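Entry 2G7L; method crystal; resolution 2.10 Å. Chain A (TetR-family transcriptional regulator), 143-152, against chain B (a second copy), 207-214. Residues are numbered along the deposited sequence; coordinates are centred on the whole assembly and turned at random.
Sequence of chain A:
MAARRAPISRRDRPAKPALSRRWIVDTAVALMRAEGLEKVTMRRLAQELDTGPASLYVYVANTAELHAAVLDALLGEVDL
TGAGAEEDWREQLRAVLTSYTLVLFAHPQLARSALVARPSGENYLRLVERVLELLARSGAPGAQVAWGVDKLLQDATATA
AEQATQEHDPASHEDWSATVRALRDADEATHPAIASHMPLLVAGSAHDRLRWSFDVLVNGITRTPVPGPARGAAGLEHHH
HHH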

# COMPACT_ATOMS: atom_id res chain seq x y z
N ALA A 143 -1.33 -16.57 -16.36
CA ALA A 143 -2.05 -15.35 -16.00
C ALA A 143 -1.96 -15.10 -14.50
O ALA A 143 -1.75 -13.97 -14.04
CB ALA A 143 -3.48 -15.41 -16.45
N GLN A 144 -2.03 -16.18 -13.72
CA GLN A 144 -1.99 -16.14 -12.27
C GLN A 144 -0.61 -15.85 -11.78
O GLN A 144 -0.40 -15.18 -10.72
CB GLN A 144 -2.48 -17.45 -11.68
CG GLN A 144 -3.98 -17.61 -11.90
CD GLN A 144 -4.47 -19.07 -11.79
OE1 GLN A 144 -5.19 -19.53 -12.66
NE2 GLN A 144 -4.12 -19.75 -10.72
N VAL A 145 0.39 -16.37 -12.49
CA VAL A 145 1.76 -15.99 -12.05
C VAL A 145 2.10 -14.51 -12.38
O VAL A 145 2.75 -13.88 -11.61
CB VAL A 145 2.89 -17.08 -12.26
CG1 VAL A 145 2.40 -18.42 -12.86
CG2 VAL A 145 4.22 -16.54 -12.70
N ALA A 146 1.56 -14.00 -13.47
CA ALA A 146 1.78 -12.65 -13.95
C ALA A 146 1.10 -11.61 -13.03
O ALA A 146 1.77 -10.69 -12.58
CB ALA A 146 1.21 -12.54 -15.43
N TRP A 147 -0.22 -11.77 -12.74
CA TRP A 147 -0.93 -10.92 -11.79
C TRP A 147 -0.49 -11.18 -10.35
O TRP A 147 -0.47 -10.27 -9.51
CB TRP A 147 -2.43 -11.05 -11.98
CG TRP A 147 -2.94 -10.46 -13.28
CD1 TRP A 147 -2.21 -10.17 -14.37
CD2 TRP A 147 -4.30 -10.11 -13.59
NE1 TRP A 147 -3.05 -9.68 -15.41
CE2 TRP A 147 -4.33 -9.64 -14.93
CE3 TRP A 147 -5.49 -10.11 -12.86
CZ2 TRP A 147 -5.52 -9.19 -15.55
CZ3 TRP A 147 -6.65 -9.69 -13.48
CH2 TRP A 147 -6.66 -9.24 -14.80
N GLY A 148 -0.02 -12.39 -10.07
CA GLY A 148 0.41 -12.72 -8.74
C GLY A 148 1.65 -12.02 -8.25
O GLY A 148 1.77 -11.61 -7.10
N VAL A 149 2.67 -11.92 -9.08
CA VAL A 149 3.91 -11.29 -8.60
C VAL A 149 3.67 -9.77 -8.33
O VAL A 149 4.26 -9.28 -7.43
CB VAL A 149 5.11 -11.47 -9.64
CG1 VAL A 149 5.52 -13.00 -9.75
CG2 VAL A 149 4.68 -11.00 -10.96
N ASP A 150 2.89 -9.07 -9.14
CA ASP A 150 2.39 -7.72 -8.82
C ASP A 150 1.78 -7.64 -7.41
O ASP A 150 2.16 -6.79 -6.57
CB ASP A 150 1.35 -7.33 -9.87
CG ASP A 150 1.97 -6.59 -11.08
OD1 ASP A 150 3.16 -6.88 -11.43
OD2 ASP A 150 1.28 -5.71 -11.68
N LYS A 151 0.89 -8.59 -7.09
CA LYS A 151 0.26 -8.66 -5.77
C LYS A 151 1.21 -8.97 -4.67
O LYS A 151 1.12 -8.36 -3.61
CB LYS A 151 -0.90 -9.70 -5.76
CG LYS A 151 -2.17 -9.07 -6.32
CD LYS A 151 -2.57 -9.50 -7.74
CE LYS A 151 -3.24 -8.32 -8.67
NZ LYS A 151 -2.21 -8.01 -9.80
N LEU A 152 2.12 -9.94 -4.86
CA LEU A 152 3.18 -10.20 -3.83
C LEU A 152 4.11 -8.98 -3.59
O LEU A 152 4.53 -8.69 -2.47
CB LEU A 152 4.01 -11.40 -4.26
CG LEU A 152 3.40 -12.80 -4.19
CD1 LEU A 152 4.18 -13.73 -5.10
CD2 LEU A 152 3.26 -13.26 -2.66
N HIS B 207 -9.93 -2.18 -11.99
CA HIS B 207 -11.17 -2.92 -11.69
C HIS B 207 -11.03 -4.44 -11.86
O HIS B 207 -11.50 -5.24 -11.00
CB HIS B 207 -12.31 -2.45 -12.64
CG HIS B 207 -13.50 -3.38 -12.70
ND1 HIS B 207 -14.48 -3.42 -11.71
CD2 HIS B 207 -13.87 -4.30 -13.62
CE1 HIS B 207 -15.39 -4.33 -12.03
NE2 HIS B 207 -15.05 -4.88 -13.19
N ASP B 208 -10.42 -4.83 -12.97
CA ASP B 208 -10.14 -6.26 -13.26
C ASP B 208 -9.20 -6.81 -12.19
O ASP B 208 -9.47 -7.81 -11.61
CB ASP B 208 -9.54 -6.42 -14.65
CG ASP B 208 -10.58 -6.26 -15.76
OD1 ASP B 208 -11.79 -6.62 -15.58
OD2 ASP B 208 -10.14 -5.79 -16.85
N ARG B 209 -8.14 -6.07 -11.87
CA ARG B 209 -7.14 -6.52 -10.92
C ARG B 209 -7.71 -6.62 -9.53
O ARG B 209 -7.36 -7.48 -8.76
CB ARG B 209 -5.94 -5.55 -10.95
CG ARG B 209 -5.20 -5.48 -12.36
CD ARG B 209 -4.29 -6.64 -12.50
NE ARG B 209 -3.36 -6.55 -13.62
CZ ARG B 209 -2.06 -6.73 -13.51
NH1 ARG B 209 -1.31 -6.59 -14.59
NH2 ARG B 209 -1.51 -7.05 -12.32
N LEU B 210 -8.61 -5.69 -9.19
CA LEU B 210 -9.27 -5.66 -7.89
C LEU B 210 -10.33 -6.75 -7.81
O LEU B 210 -10.54 -7.29 -6.74
CB LEU B 210 -9.93 -4.26 -7.66
CG LEU B 210 -9.14 -3.07 -7.08
CD1 LEU B 210 -9.97 -1.83 -7.24
CD2 LEU B 210 -8.74 -3.30 -5.56
N ARG B 211 -11.01 -7.07 -8.90
CA ARG B 211 -11.97 -8.24 -8.86
C ARG B 211 -11.20 -9.50 -8.54
O ARG B 211 -11.54 -10.28 -7.66
CB ARG B 211 -12.73 -8.46 -10.20
CG ARG B 211 -14.07 -7.70 -10.39
CD ARG B 211 -14.96 -8.30 -11.50
NE ARG B 211 -15.47 -9.65 -11.17
CZ ARG B 211 -16.53 -9.90 -10.39
NH1 ARG B 211 -17.23 -8.90 -9.84
NH2 ARG B 211 -16.90 -11.16 -10.15
N TRP B 212 -10.08 -9.65 -9.24
CA TRP B 212 -9.18 -10.79 -8.99
C TRP B 212 -8.54 -10.77 -7.60
O TRP B 212 -8.56 -11.78 -6.93
CB TRP B 212 -8.08 -10.86 -10.10
CG TRP B 212 -7.29 -12.12 -10.02
CD1 TRP B 212 -7.73 -13.38 -10.29
CD2 TRP B 212 -5.91 -12.26 -9.59
NE1 TRP B 212 -6.75 -14.28 -10.08
CE2 TRP B 212 -5.61 -13.64 -9.67
CE3 TRP B 212 -4.91 -11.35 -9.17
CZ2 TRP B 212 -4.35 -14.16 -9.33
CZ3 TRP B 212 -3.68 -11.86 -8.79
CH2 TRP B 212 -3.40 -13.26 -8.91
N SER B 213 -7.94 -9.68 -7.10
CA SER B 213 -7.30 -9.91 -5.79
C SER B 213 -8.26 -10.11 -4.60
O SER B 213 -7.93 -10.73 -3.54
CB SER B 213 -6.26 -8.85 -5.47
OG SER B 213 -6.89 -7.63 -5.30
N PHE B 214 -9.46 -9.59 -4.74
CA PHE B 214 -10.51 -9.92 -3.75
C PHE B 214 -10.68 -11.45 -3.60
O PHE B 214 -10.55 -12.04 -2.49
CB PHE B 214 -11.85 -9.24 -4.14
CG PHE B 214 -13.00 -9.69 -3.26
CD1 PHE B 214 -13.23 -9.08 -2.03
CD2 PHE B 214 -13.79 -10.78 -3.61
CE1 PHE B 214 -14.29 -9.56 -1.19
CE2 PHE B 214 -14.84 -11.25 -2.77
CZ PHE B 214 -15.08 -10.62 -1.58

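Two helices, one from each copy of the protein, cross almost at right angles (88°), their axes 11.3 Å apart at closest approach. That spacing leaves room for large side chains between them, and two tryptophans and an arginine fill most of it; together the stretches bury 475 Å².

Along chain B, His B207 stands clear of the partner helix, and contact begins at Asp B208. Its contribution is modest: CB of Asp B208 lies 4.0 Å from CH2 of Trp A147, so the outer end of the indole packs against the start of this short side chain, while both carboxylate oxygens are hydrogen-bonded outside these two stretches.

Arg B209 is the polar centre of the contact. Its CA-to-CB bond points sideways, but the long side chain brings its end nearer to chain A and lays the guanidinium of Arg B209 flat on Trp A147, with centres 3.6 Å apart and planes only 7° from parallel. Arg B209 CZ sits 3.6 Å from the centroid of the five-membered ring of Trp A147, a cation-pi arrangement, and Arg B209 CD lies 3.7 Å from the centroid of the six-membered ring of Trp A147, a CH-pi contact. Arginine suits this place because its planar cation can cover an aromatic face while its N-H groups remain free to bond. NH2 of Arg B209 donates to OD2 of Asp A150 at 3.2 Å, a weak hydrogen bond (132°) within a salt bridge. The same Arg B209 NH2 is modelled 2.8 Å from NZ of Lys A151; both are donors and both groups normally carry positive charge, so this approach is not a bond. The nearby Asp A150 carboxylate offers some compensating charge.

Leu B210 points away and Arg B211 leads its end away, leaving Trp B212 as the next residue to engage chain A. Its CA-to-CB bond points toward chain A, and its side chain is a knob in a hole formed by Gln A144, Trp A147, Gly A148 and Lys A151. Tryptophan suits this place because a broad, flat indole can touch all four and still offer a face to Trp A147, while its NE1 is hydrogen-bonded elsewhere in the structure. CB of Trp A147 lies over that face, 3.9 Å from the centroid of the six-membered ring of Trp B212, and the edge of the Trp A147 indole is directed toward the face of Trp B212 in an offset pair with planes at 81°. Thus Trp A147 presents a face to the arginine and an edge to the other tryptophan. Gly A148 forms part of the hole, with Gly A148 N 3.7 Å from CH2 of Trp B212. A CB on Gly A148 would still stand 4.2 Å from CH2 of Trp B212, but would come within 2.5 Å of Gln A144 O in its own helix.

Ser B213 closes the contact, with CB of Ser B213 4.2 Å from CG of Lys A151; the side chain is short, and its OG is hydrogen-bonded elsewhere in the structure. Phe B214 is out of reach.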